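Local coordinates for protein mini spindles (Drosophila melanogaster, PDB 5VJC) that probably binds tubulin through HEAT-repeat TOG domains such as this one, promoting microtubule dynamics and formation of the mitotic spindle, at residues L68-I71 against E72-E76; V116-F119 against Q120-D124; S136-P139 against H140-K144; L180-N184 against A185-T189; I206-Q209 against S210-R213. One frame throughout, in Å; residues are numbered along the deposited sequence.

Interaction 1 (L68-I71 against E72-E76); sequences LKVI and EQLSE
Four consecutive i to i+4 backbone bonds tie L68-I71 to E72-E76 in one continuous α-helix, running from E72 N to L68 O, Q73 N to K69 O, L74 N to V70 O and S75 N to I71 O. They are near-straight: the largest N-H...O angle is 169° at E72 and the smallest 155° at S75. Side chains one turn apart then meet in pairs. V70 and L74 lie alongside each other and point the same way, with V70 CG1 3.7 Å from L74 CD1. V70 CG1 stands anti to its own backbone N (chi1 168°), which brings that branch, rather than CG2, onto the leucine methyl. On the next strip of the helix the pairing mixes aliphatic and polar groups: the extended K69 chain slants past the Q73 amide, and its CE lies 3.5 Å from Q73 NE2. That is a contact of methylene with amide, since the ammonium group runs on past it. Q73 CG also rests 3.5 Å from K69 O, close to the backbone bond it flanks. S75 turns its hydroxyl off the segment to bond Q117. V70 packs on L55 and M59 of helix 53-59 and on W95 of helix 89-99, while I71 and L74 meet Y114 of helix 105-124, so this face of helix 64-77 is wedged among three other helices of the TOG domain.

Interaction 2 (V116-F119 against Q120-D124); sequences VQVF and QVLID
F119 and L122 cross at a slant, three residues apart on helix 105-124 of this HEAT-repeat TOG domain, and their meeting is a CH-pi contact. The L122 methyl CD1 sits over one face of the phenyl ring, 4.1 Å from the F119 ring centroid and 24° off the ring normal. This offset carries it toward the rim, where F119 CD1 is 3.8 Å from L122 CD1. The same methyl also approaches V118, with V118 CG1 4.2 Å from L122 CD1, so one leucine branch bridges two residues of the preceding turn. L122 CG lies anti to the carbonyl carbon (chi1 -55°), which directs the branch back along the helix to both partners. With an alanine here CD1 is gone, which is likely to leave that ring face without its methyl and open a gap beside V118. Around this cluster L122 also touches L89 and V86, while F119 packs on V163 of helix 150-166. The polar side of the turn behaves differently: the Q120 chain bends at chi2, and its NE2 donates to D124 OD1 at 2.9 Å, with the acceptor lying in the amide plane but the donor 50° above the carboxylate plane.

Interaction 3 (S136-P139 against H140-K144); sequences SFVP and HLLLK
L142 N donates to V138 O at 2.9 Å and L141 N to F137 O at 3.0 Å, both with N-H...O angles near 165°. F137 O takes a second, weak bond from H140 N, whereas L143 N reaches P139 O at 3.3 Å along a more bent path. P139 has no N-H to give to the turn before it, and the helix is kinked there. With H140 N turned to F137 O at this kink, S136 O is left without a hydrogen-bond partner in the model; the H140 imidazole turns its edge to it, with CD2 2.9 Å from S136 O and the oxygen near the ring plane. H140 CG lies anti to its carbonyl carbon (chi1 -56°), which swings the ring back over the preceding turn. Its other side is held from outside, where ND1 bonds Y101 OH and the ring meets F31. A leucine in its place would probably cost Y101 its imidazole partner and leave S136 O without the polarised C-H at its side. Further out, V138 and L142 lie alongside, V138 CG1 being 3.7 Å from L142 CD1, and F137 CE2 is 3.9 Å from L141 CD2 as those two chains slant across each other. Y175 packs against V138 and L142, and F100 against F137 and L141. Chemically, at the kinked turn a buried carbonyl is met by a ring C-H, probably a weaker partner than an N-H.

Interaction 4 (L180-N184 against A185-T189); sequences LKSKN and ARQRT
R188 folds its guanidinium back over the loop that leads into its own helix, and there the contact is tightest. NH1 donates to S182 O at 2.7 Å, with the oxygen only 13° out of the guanidinium plane, and more weakly to K183 O at 3.1 Å. The bend at chi3 (-62°) brings the group round, and on the way R188 CD passes 3.3 Å from L180 O, while A185 CA lies against one guanidinium face. S182 meets the helix on another side: its OG is 3.4 Å from Q187 CB. The same OG accepts from N184 N at 2.9 Å, making an ST turn that shapes the chain just before the helix. N184 is the N-cap of helix 185-202. Its CG stands anti to its backbone N (chi1 -175°), placing OD1 beside the first-turn amides, where it accepts from Q187 N at 3.0 Å and, weakly, from R186 N. Within that turn A185 O is held from opposite faces of its plane by T189 N and T189 OG1. The outer edge is looser. K183 and N184 are exposed, and a water bridges K183 O to R188 NH2. R188 NH2 also forms a salt bridge to D221, so the arginine links this loop to the one between helices 209-217 and 224-241, whereas the Q187 amide leads away to L142 O.

Interaction 5 (I206-Q209 against S210-R213); sequences ICPQ and SAVR
P208 O is gripped by two amides of the first helical turn, A211 N at 3.0 Å through a weak, bent bond and V212 N at 3.2 Å through a straighter one, with an N-H...O angle of 162° and the donor in the carbonyl plane. P208 is the N-cap residue of helix 209-217, and V212 N to P208 O is the ordinary first i+4 bond of that helix; the proline ring, having no acceptor, adds no side-chain cap. The next bond, R213 N to Q209 O at 3.1 Å, carries the helix on. Below the cap, C207 SG rests against two side chains of the turn, 3.7 Å from V212 CG2 and 4.0 Å from A211 CB. It stands anti to its backbone N (chi1 -177°), which sends the sulfur to the helix's inner side, where F173 and M177 of helix 169-178 touch C207 and A211 respectively. On another side, Q209 and R213 slant past each other with amide and guanidinium planes 89° apart. R213 NH2 approaches Q209 CG at 3.2 Å, the carbon lying at the edge of the guanidinium, and S210 CA sits over one face of that group. Q209 also packs, like V212, on M248 of helix 245-248. The chemistry thus has three parts: the bonds at the cap are backbone to backbone, sulfur and methyl packing holds the inner side, and R213 NH2 lies against the aliphatic part of Q209.

How the interactions relate
All five are local contacts, spaced in series along the row of HEAT-repeat helices, and no tubulin is present in this one-chain model. Interactions 1 and 2 have centres 16 Å apart and are joined by a probable hydrogen bond between S75 OG and Q117 OE1 at 2.6 Å. Interaction 2 meets interaction 3 by packing, F119 CZ lying 3.8 Å from F137 CE2. Interaction 3, its centre about 4 Å from the chain's centre, is bonded in turn to interaction 4 through L142 O and Q187 NE2 at 2.8 Å. Interaction 5 does not touch interaction 4, their nearest atoms being about 6 Å apart. Interactions 1 and 5 lie furthest apart, with centres about 40 Å from each other.

Interaction 1 (L68-I71 against E72-E76)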
loop_
_atom_site.group_PDB
_atom_site.type_symbol
_atom_site.label_atom_id
_atom_site.label_comp_id
_atom_site.label_asym_id
_atom_site.label_seq_id
_atom_site.Cartn_x
_atom_site.Cartn_y
_atom_site.Cartn_z
ATOM N N LEU A 68 1.146 9.451 -17.825
ATOM C CA LEU A 68 0.081 10.358 -17.415
ATOM C C LEU A 68 -1.100 10.189 -18.351
ATOM O O LEU A 68 -2.242 10.178 -17.915
ATOM C CB LEU A 68 0.542 11.829 -17.392
ATOM C CG LEU A 68 1.530 12.264 -16.296
ATOM C CD1 LEU A 68 2.021 13.680 -16.552
ATOM C CD2 LEU A 68 0.915 12.182 -14.913
ATOM N N LYS A 69 -0.813 10.082 -19.644
ATOM C CA LYS A 69 -1.852 9.821 -20.639
ATOM C C LYS A 69 -2.626 8.542 -20.343
ATOM O O LYS A 69 -3.861 8.534 -20.347
ATOM C CB LYS A 69 -1.236 9.729 -22.044
ATOM C CG LYS A 69 -2.254 9.423 -23.137
ATOM C CD LYS A 69 -1.539 9.481 -24.491
ATOM C CE LYS A 69 -2.511 9.458 -25.651
ATOM N NZ LYS A 69 -1.779 9.647 -26.932
ATOM N N VAL A 70 -1.898 7.456 -20.094
ATOM C CA VAL A 70 -2.541 6.188 -19.743
ATOM C C VAL A 70 -3.491 6.347 -18.557
ATOM O O VAL A 70 -4.647 5.909 -18.599
ATOM C CB VAL A 70 -1.495 5.100 -19.421
ATOM C CG1 VAL A 70 -2.162 3.887 -18.765
ATOM C CG2 VAL A 70 -0.764 4.671 -20.694
ATOM N N ILE A 71 -3.022 7.006 -17.498
ATOM C CA ILE A 71 -3.869 7.208 -16.317
ATOM C C ILE A 71 -5.106 8.054 -16.637
ATOM O O ILE A 71 -6.215 7.731 -16.215
ATOM C CB ILE A 71 -3.081 7.867 -15.174
ATOM C CG1 ILE A 71 -2.052 6.872 -14.623
ATOM C CG2 ILE A 71 -4.050 8.324 -14.074
ATOM C CD1 ILE A 71 -0.856 7.511 -13.958
ATOM N N GLU A 72 -4.914 9.133 -17.393
ATOM C CA GLU A 72 -6.051 9.931 -17.840
ATOM C C GLU A 72 -7.065 9.101 -18.658
ATOM O O GLU A 72 -8.268 9.217 -18.478
ATOM C CB GLU A 72 -5.564 11.112 -18.670
ATOM C CG GLU A 72 -6.679 12.039 -19.100
ATOM C CD GLU A 72 -6.150 13.223 -19.888
ATOM O OE1 GLU A 72 -5.605 13.014 -21.002
ATOM O OE2 GLU A 72 -6.267 14.361 -19.386
ATOM N N GLN A 73 -6.570 8.261 -19.557
ATOM C CA GLN A 73 -7.476 7.437 -20.355
ATOM C C GLN A 73 -8.227 6.445 -19.463
ATOM O O GLN A 73 -9.441 6.297 -19.568
ATOM C CB GLN A 73 -6.705 6.722 -21.454
ATOM C CG GLN A 73 -6.342 7.641 -22.603
ATOM C CD GLN A 73 -5.307 7.048 -23.521
ATOM O OE1 GLN A 73 -4.545 6.171 -23.128
ATOM N NE2 GLN A 73 -5.266 7.530 -24.757
ATOM N N LEU A 74 -7.516 5.788 -18.553
ATOM C CA LEU A 74 -8.175 4.839 -17.661
ATOM C C LEU A 74 -9.188 5.545 -16.771
ATOM O O LEU A 74 -10.272 5.015 -16.498
ATOM C CB LEU A 74 -7.140 4.099 -16.811
ATOM C CG LEU A 74 -6.193 3.154 -17.541
ATOM C CD1 LEU A 74 -5.016 2.763 -16.642
ATOM C CD2 LEU A 74 -6.968 1.925 -18.008
ATOM N N SER A 75 -8.834 6.744 -16.305
ATOM C CA SER A 75 -9.742 7.500 -15.448
ATOM C C SER A 75 -11.053 7.828 -16.165
ATOM O O SER A 75 -12.130 7.708 -15.587
ATOM C CB SER A 75 -9.076 8.801 -14.957
ATOM O OG SER A 75 -9.963 9.509 -14.102
ATOM N N GLU A 76 -10.958 8.240 -17.426
ATOM C CA GLU A 76 -12.159 8.546 -18.206
ATOM C C GLU A 76 -12.956 7.271 -18.508
ATOM O O GLU A 76 -14.184 7.277 -18.463
ATOM C CB GLU A 76 -11.791 9.262 -19.503
ATOM C CG GLU A 76 -12.116 10.743 -19.490
ATOM C CD GLU A 76 -10.988 11.598 -20.034
ATOM O OE1 GLU A 76 -10.071 11.047 -20.684
ATOM O OE2 GLU A 76 -11.015 12.829 -19.805
#

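Interaction 2 (V116-F119 against Q120-D124)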
loop_
_atom_site.group_PDB
_atom_site.type_symbol
_atom_site.label_atom_id
_atom_site.label_comp_id
_atom_site.label_asym_id
_atom_site.label_seq_id
_atom_site.Cartn_x
_atom_site.Cartn_y
_atom_site.Cartn_z
ATOM N N VAL A 116 -8.008 6.089 -6.147
ATOM C CA VAL A 116 -9.130 6.435 -5.292
ATOM C C VAL A 116 -10.440 6.169 -6.031
ATOM O O VAL A 116 -11.351 5.604 -5.441
ATOM C CB VAL A 116 -9.064 7.906 -4.806
ATOM C CG1 VAL A 116 -10.358 8.306 -4.099
ATOM C CG2 VAL A 116 -7.876 8.083 -3.865
ATOM N N GLN A 117 -10.537 6.559 -7.308
ATOM C CA GLN A 117 -11.758 6.292 -8.097
ATOM C C GLN A 117 -11.985 4.780 -8.258
ATOM O O GLN A 117 -13.114 4.291 -8.169
ATOM C CB GLN A 117 -11.699 6.921 -9.497
ATOM C CG GLN A 117 -11.319 8.402 -9.646
ATOM C CD GLN A 117 -11.024 8.722 -11.118
ATOM O OE1 GLN A 117 -9.890 9.074 -11.494
ATOM N NE2 GLN A 117 -12.041 8.542 -11.974
ATOM N N VAL A 118 -10.905 4.048 -8.504
ATOM C CA VAL A 118 -10.982 2.587 -8.636
ATOM C C VAL A 118 -11.497 1.916 -7.368
ATOM O O VAL A 118 -12.410 1.095 -7.425
ATOM C CB VAL A 118 -9.606 1.981 -8.982
ATOM C CG1 VAL A 118 -9.609 0.458 -8.792
ATOM C CG2 VAL A 118 -9.220 2.340 -10.413
ATOM N N PHE A 119 -10.919 2.259 -6.217
ATOM C CA PHE A 119 -11.305 1.548 -5.001
ATOM C C PHE A 119 -12.708 1.927 -4.547
ATOM O O PHE A 119 -13.405 1.091 -3.975
ATOM C CB PHE A 119 -10.258 1.755 -3.896
ATOM C CG PHE A 119 -9.123 0.788 -4.015
ATOM C CD1 PHE A 119 -9.181 -0.444 -3.388
ATOM C CD2 PHE A 119 -8.049 1.066 -4.844
ATOM C CE1 PHE A 119 -8.167 -1.377 -3.548
ATOM C CE2 PHE A 119 -7.016 0.140 -5.007
ATOM C CZ PHE A 119 -7.079 -1.082 -4.357
ATOM N N GLN A 120 -13.148 3.146 -4.866
ATOM C CA GLN A 120 -14.551 3.504 -4.670
ATOM C C GLN A 120 -15.490 2.593 -5.477
ATOM O O GLN A 120 -16.503 2.109 -4.953
ATOM C CB GLN A 120 -14.814 4.967 -5.040
ATOM C CG GLN A 120 -16.189 5.427 -4.524
ATOM C CD GLN A 120 -16.347 5.158 -3.027
ATOM O OE1 GLN A 120 -15.543 5.630 -2.216
ATOM N NE2 GLN A 120 -17.369 4.382 -2.656
ATOM N N VAL A 121 -15.155 2.344 -6.737
ATOM C CA VAL A 121 -15.915 1.373 -7.545
ATOM C C VAL A 121 -15.923 -0.010 -6.890
ATOM O O VAL A 121 -16.979 -0.651 -6.776
ATOM C CB VAL A 121 -15.358 1.273 -8.981
ATOM C CG1 VAL A 121 -15.954 0.068 -9.732
ATOM C CG2 VAL A 121 -15.667 2.554 -9.732
ATOM N N LEU A 122 -14.770 -0.464 -6.409
ATOM C CA LEU A 122 -14.704 -1.780 -5.759
ATOM C C LEU A 122 -15.584 -1.832 -4.501
ATOM O O LEU A 122 -16.270 -2.830 -4.232
ATOM C CB LEU A 122 -13.261 -2.128 -5.399
ATOM C CG LEU A 122 -12.260 -2.092 -6.559
ATOM C CD1 LEU A 122 -10.874 -2.562 -6.096
ATOM C CD2 LEU A 122 -12.760 -2.919 -7.743
ATOM N N ILE A 123 -15.561 -0.753 -3.726
ATOM C CA ILE A 123 -16.397 -0.669 -2.528
ATOM C C ILE A 123 -17.883 -0.671 -2.898
ATOM O O ILE A 123 -18.673 -1.410 -2.308
ATOM C CB ILE A 123 -16.052 0.575 -1.708
ATOM C CG1 ILE A 123 -14.608 0.447 -1.186
ATOM C CG2 ILE A 123 -17.083 0.774 -0.571
ATOM C CD1 ILE A 123 -14.008 1.738 -0.668
ATOM N N ASP A 124 -18.236 0.112 -3.911
ATOM C CA ASP A 124 -19.625 0.250 -4.348
ATOM C C ASP A 124 -20.166 -1.062 -4.911
ATOM O O ASP A 124 -21.333 -1.411 -4.699
ATOM C CB ASP A 124 -19.746 1.365 -5.391
ATOM C CG ASP A 124 -19.646 2.754 -4.777
ATOM O OD1 ASP A 124 -19.698 2.858 -3.540
ATOM O OD2 ASP A 124 -19.522 3.739 -5.532
#

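Interaction 3 (S136-P139 against H140-K144)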
loop_
_atom_site.group_PDB
_atom_site.type_symbol
_atom_site.label_atom_id
_atom_site.label_comp_id
_atom_site.label_asym_id
_atom_site.label_seq_id
_atom_site.Cartn_x
_atom_site.Cartn_y
_atom_site.Cartn_z
ATOM N N SER A 136 0.185 -8.153 -4.300
ATOM C CA SER A 136 0.975 -7.579 -5.385
ATOM C C SER A 136 1.063 -6.071 -5.264
ATOM O O SER A 136 1.932 -5.444 -5.878
ATOM C CB SER A 136 0.358 -7.921 -6.731
ATOM O OG SER A 136 -0.807 -7.126 -6.909
ATOM N N PHE A 137 0.142 -5.494 -4.487
ATOM C CA PHE A 137 -0.122 -4.065 -4.566
ATOM C C PHE A 137 0.278 -3.295 -3.310
ATOM O O PHE A 137 1.011 -2.331 -3.401
ATOM C CB PHE A 137 -1.609 -3.829 -4.853
ATOM C CG PHE A 137 -2.003 -2.376 -4.874
ATOM C CD1 PHE A 137 -1.432 -1.500 -5.787
ATOM C CD2 PHE A 137 -2.951 -1.885 -3.976
ATOM C CE1 PHE A 137 -1.798 -0.131 -5.804
ATOM C CE2 PHE A 137 -3.333 -0.532 -3.995
ATOM C CZ PHE A 137 -2.757 0.336 -4.907
ATOM N N VAL A 138 -0.210 -3.729 -2.156
ATOM C CA VAL A 138 -0.050 -2.966 -0.913
ATOM C C VAL A 138 1.399 -2.674 -0.463
ATOM O O VAL A 138 1.670 -1.551 -0.073
ATOM C CB VAL A 138 -0.809 -3.665 0.231
ATOM C CG1 VAL A 138 -0.698 -2.879 1.556
ATOM C CG2 VAL A 138 -2.263 -3.855 -0.176
ATOM N N PRO A 139 2.332 -3.660 -0.526
ATOM C CA PRO A 139 3.703 -3.346 -0.084
ATOM C C PRO A 139 4.327 -2.209 -0.886
ATOM O O PRO A 139 5.076 -1.383 -0.342
ATOM C CB PRO A 139 4.482 -4.648 -0.335
ATOM C CG PRO A 139 3.470 -5.692 -0.447
ATOM C CD PRO A 139 2.187 -5.076 -0.899
ATOM N N HIS A 140 3.997 -2.178 -2.177
ATOM C CA HIS A 140 4.547 -1.204 -3.084
ATOM C C HIS A 140 3.898 0.144 -2.883
ATOM O O HIS A 140 4.574 1.180 -2.948
ATOM C CB HIS A 140 4.388 -1.675 -4.534
ATOM C CG HIS A 140 5.003 -3.010 -4.784
ATOM N ND1 HIS A 140 6.366 -3.196 -4.855
ATOM C CD2 HIS A 140 4.441 -4.235 -4.930
ATOM C CE1 HIS A 140 6.617 -4.477 -5.065
ATOM N NE2 HIS A 140 5.468 -5.130 -5.113
ATOM N N LEU A 141 2.587 0.136 -2.660
ATOM C CA LEU A 141 1.897 1.371 -2.323
ATOM C C LEU A 141 2.487 1.971 -1.047
ATOM O O LEU A 141 2.804 3.149 -1.007
ATOM C CB LEU A 141 0.403 1.118 -2.142
ATOM C CG LEU A 141 -0.461 2.186 -1.488
ATOM C CD1 LEU A 141 -0.647 3.370 -2.441
ATOM C CD2 LEU A 141 -1.853 1.554 -1.039
ATOM N N LEU A 142 2.656 1.137 -0.024
ATOM C CA LEU A 142 3.141 1.608 1.270
ATOM C C LEU A 142 4.527 2.244 1.204
ATOM O O LEU A 142 4.843 3.113 2.017
ATOM C CB LEU A 142 3.152 0.471 2.282
ATOM C CG LEU A 142 1.852 0.360 3.075
ATOM C CD1 LEU A 142 1.732 -1.032 3.661
ATOM C CD2 LEU A 142 1.835 1.410 4.191
ATOM N N LEU A 143 5.342 1.805 0.244
ATOM C CA LEU A 143 6.654 2.397 -0.001
ATOM C C LEU A 143 6.602 3.898 -0.191
ATOM O O LEU A 143 7.555 4.588 0.128
ATOM C CB LEU A 143 7.316 1.774 -1.236
ATOM C CG LEU A 143 8.019 0.436 -0.997
ATOM C CD1 LEU A 143 8.735 0.025 -2.271
ATOM C CD2 LEU A 143 9.007 0.512 0.180
ATOM N N LYS A 144 5.493 4.395 -0.724
ATOM C CA LYS A 144 5.359 5.820 -0.976
ATOM C C LYS A 144 4.769 6.604 0.216
ATOM O O LYS A 144 4.634 7.824 0.144
ATOM C CB LYS A 144 4.491 6.056 -2.213
ATOM C CG LYS A 144 4.881 5.270 -3.458
ATOM C CD LYS A 144 6.390 5.094 -3.616
ATOM C CE LYS A 144 7.055 6.303 -4.192
ATOM N NZ LYS A 144 8.474 5.962 -4.533
#

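Interaction 4 (L180-N184 against A185-T189)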
loop_
_atom_site.group_PDB
_atom_site.type_symbol
_atom_site.label_atom_id
_atom_site.label_comp_id
_atom_site.label_asym_id
_atom_site.label_seq_id
_atom_site.Cartn_x
_atom_site.Cartn_y
_atom_site.Cartn_z
ATOM N N LEU A 180 8.531 -0.390 9.416
ATOM C CA LEU A 180 9.416 0.007 10.515
ATOM C C LEU A 180 10.884 -0.356 10.233
ATOM O O LEU A 180 11.782 0.160 10.890
ATOM C CB LEU A 180 8.979 -0.630 11.843
ATOM C CG LEU A 180 7.540 -0.404 12.313
ATOM C CD1 LEU A 180 7.385 -0.897 13.723
ATOM C CD2 LEU A 180 7.137 1.063 12.203
ATOM N N LYS A 181 11.119 -1.248 9.271
ATOM C CA LYS A 181 12.474 -1.704 8.954
ATOM C C LYS A 181 13.157 -0.836 7.912
ATOM O O LYS A 181 14.310 -1.089 7.548
ATOM C CB LYS A 181 12.459 -3.150 8.449
ATOM C CG LYS A 181 11.904 -4.155 9.432
ATOM C CD LYS A 181 11.773 -5.517 8.776
ATOM C CE LYS A 181 10.968 -6.481 9.636
ATOM N NZ LYS A 181 10.826 -7.811 8.984
ATOM N N SER A 182 12.447 0.161 7.402
ATOM C CA SER A 182 13.024 1.037 6.398
ATOM C C SER A 182 14.243 1.798 6.925
ATOM O O SER A 182 14.281 2.226 8.078
ATOM C CB SER A 182 11.972 2.023 5.898
ATOM O OG SER A 182 12.528 2.969 5.005
ATOM N N LYS A 183 15.244 1.973 6.072
ATOM C CA LYS A 183 16.373 2.816 6.439
ATOM C C LYS A 183 15.967 4.291 6.396
ATOM O O LYS A 183 16.665 5.153 6.934
ATOM C CB LYS A 183 17.578 2.558 5.519
ATOM C CG LYS A 183 18.073 1.102 5.514
ATOM C CD LYS A 183 17.670 0.370 4.243
ATOM C CE LYS A 183 18.157 -1.081 4.201
ATOM N NZ LYS A 183 17.398 -1.885 3.193
ATOM N N ASN A 184 14.839 4.577 5.755
ATOM C CA ASN A 184 14.358 5.949 5.627
ATOM C C ASN A 184 13.529 6.366 6.852
ATOM O O ASN A 184 12.551 5.701 7.198
ATOM C CB ASN A 184 13.530 6.096 4.344
ATOM C CG ASN A 184 13.104 7.535 4.078
ATOM O OD1 ASN A 184 12.334 8.117 4.830
ATOM N ND2 ASN A 184 13.605 8.109 2.994
ATOM N N ALA A 185 13.903 7.469 7.495
ATOM C CA ALA A 185 13.248 7.859 8.737
ATOM C C ALA A 185 11.827 8.366 8.506
ATOM O O ALA A 185 10.974 8.155 9.341
ATOM C CB ALA A 185 14.069 8.918 9.479
ATOM N N ARG A 186 11.574 9.033 7.385
ATOM C CA ARG A 186 10.214 9.488 7.115
ATOM C C ARG A 186 9.283 8.294 6.896
ATOM O O ARG A 186 8.129 8.327 7.325
ATOM C CB ARG A 186 10.152 10.418 5.901
ATOM C CG ARG A 186 8.810 11.151 5.810
ATOM C CD ARG A 186 8.737 12.173 4.657
ATOM N NE ARG A 186 9.928 13.015 4.535
ATOM C CZ ARG A 186 10.868 12.836 3.603
ATOM N NH1 ARG A 186 10.746 11.849 2.719
ATOM N NH2 ARG A 186 11.926 13.637 3.552
ATOM N N GLN A 187 9.781 7.252 6.215
ATOM C CA GLN A 187 9.018 6.014 6.058
ATOM C C GLN A 187 8.669 5.428 7.418
ATOM O O GLN A 187 7.515 5.078 7.664
ATOM C CB GLN A 187 9.793 4.978 5.233
ATOM C CG GLN A 187 9.007 3.722 4.910
ATOM C CD GLN A 187 7.854 3.977 3.952
ATOM O OE1 GLN A 187 7.694 5.081 3.434
ATOM N NE2 GLN A 187 7.043 2.950 3.713
ATOM N N ARG A 188 9.661 5.331 8.308
ATOM C CA ARG A 188 9.393 4.789 9.649
ATOM C C ARG A 188 8.364 5.653 10.386
ATOM O O ARG A 188 7.416 5.137 10.979
ATOM C CB ARG A 188 10.684 4.666 10.468
ATOM C CG ARG A 188 11.701 3.688 9.862
ATOM C CD ARG A 188 12.777 3.267 10.864
ATOM N NE ARG A 188 13.587 4.379 11.350
ATOM C CZ ARG A 188 14.561 4.956 10.650
ATOM N NH1 ARG A 188 14.843 4.527 9.421
ATOM N NH2 ARG A 188 15.260 5.964 11.170
ATOM N N THR A 189 8.520 6.970 10.301
ATOM C CA THR A 189 7.591 7.885 10.959
ATOM C C THR A 189 6.149 7.734 10.456
ATOM O O THR A 189 5.214 7.645 11.256
ATOM C CB THR A 189 8.021 9.340 10.776
ATOM O OG1 THR A 189 9.371 9.487 11.236
ATOM C CG2 THR A 189 7.104 10.280 11.555
HETATM O O HOH W 1 17.723 6.324 9.630
#

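Interaction 5 (I206-Q209 against S210-R213)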
loop_
_atom_site.group_PDB
_atom_site.type_symbol
_atom_site.label_atom_id
_atom_site.label_comp_id
_atom_site.label_asym_id
_atom_site.label_seq_id
_atom_site.Cartn_x
_atom_site.Cartn_y
_atom_site.Cartn_z
ATOM N N ILE A 206 -6.091 -5.919 16.318
ATOM C CA ILE A 206 -5.252 -5.799 15.118
ATOM C C ILE A 206 -3.772 -5.778 15.476
ATOM O O ILE A 206 -2.892 -5.860 14.604
ATOM C CB ILE A 206 -5.602 -4.530 14.325
ATOM C CG1 ILE A 206 -5.224 -4.693 12.851
ATOM C CG2 ILE A 206 -4.945 -3.293 14.948
ATOM C CD1 ILE A 206 -5.711 -3.551 11.971
ATOM N N CYS A 207 -3.490 -5.671 16.767
ATOM C CA CYS A 207 -2.125 -5.420 17.192
ATOM C C CYS A 207 -1.659 -6.425 18.231
ATOM O O CYS A 207 -1.906 -6.238 19.415
ATOM C CB CYS A 207 -2.019 -3.999 17.742
ATOM S SG CYS A 207 -0.370 -3.503 18.227
ATOM N N PRO A 208 -0.983 -7.502 17.798
ATOM C CA PRO A 208 -0.518 -8.464 18.805
ATOM C C PRO A 208 0.624 -7.912 19.672
ATOM O O PRO A 208 1.200 -6.859 19.370
ATOM C CB PRO A 208 -0.057 -9.659 17.960
ATOM C CG PRO A 208 0.222 -9.098 16.620
ATOM C CD PRO A 208 -0.747 -7.976 16.425
ATOM N N GLN A 209 0.921 -8.619 20.758
ATOM C CA GLN A 209 1.923 -8.191 21.726
ATOM C C GLN A 209 3.288 -8.021 21.063
ATOM O O GLN A 209 4.058 -7.135 21.419
ATOM C CB GLN A 209 2.013 -9.198 22.881
ATOM C CG GLN A 209 3.123 -8.898 23.881
ATOM C CD GLN A 209 3.113 -9.830 25.090
ATOM O OE1 GLN A 209 2.068 -10.356 25.487
ATOM N NE2 GLN A 209 4.296 -10.057 25.664
ATOM N N SER A 210 3.569 -8.862 20.079
ATOM C CA SER A 210 4.837 -8.796 19.365
ATOM C C SER A 210 4.978 -7.514 18.550
ATOM O O SER A 210 6.075 -6.964 18.424
ATOM C CB SER A 210 4.980 -9.998 18.458
ATOM O OG SER A 210 3.953 -10.005 17.490
ATOM N N ALA A 211 3.871 -7.034 17.996
ATOM C CA ALA A 211 3.906 -5.783 17.252
ATOM C C ALA A 211 4.156 -4.626 18.209
ATOM O O ALA A 211 4.920 -3.715 17.905
ATOM C CB ALA A 211 2.614 -5.578 16.471
ATOM N N VAL A 212 3.518 -4.674 19.377
ATOM C CA VAL A 212 3.727 -3.659 20.397
ATOM C C VAL A 212 5.207 -3.531 20.768
ATOM O O VAL A 212 5.736 -2.429 20.901
ATOM C CB VAL A 212 2.931 -3.965 21.675
ATOM C CG1 VAL A 212 3.242 -2.926 22.731
ATOM C CG2 VAL A 212 1.436 -4.018 21.375
ATOM N N ARG A 213 5.844 -4.678 20.958
ATOM C CA ARG A 213 7.274 -4.782 21.234
ATOM C C ARG A 213 8.065 -4.037 20.166
ATOM O O ARG A 213 8.847 -3.117 20.446
ATOM C CB ARG A 213 7.674 -6.258 21.254
ATOM C CG ARG A 213 8.937 -6.608 22.011
ATOM C CD ARG A 213 8.888 -8.085 22.421
ATOM N NE ARG A 213 7.521 -8.559 22.675
ATOM C CZ ARG A 213 6.983 -9.659 22.141
ATOM N NH1 ARG A 213 7.680 -10.410 21.292
ATOM N NH2 ARG A 213 5.738 -10.006 22.454
#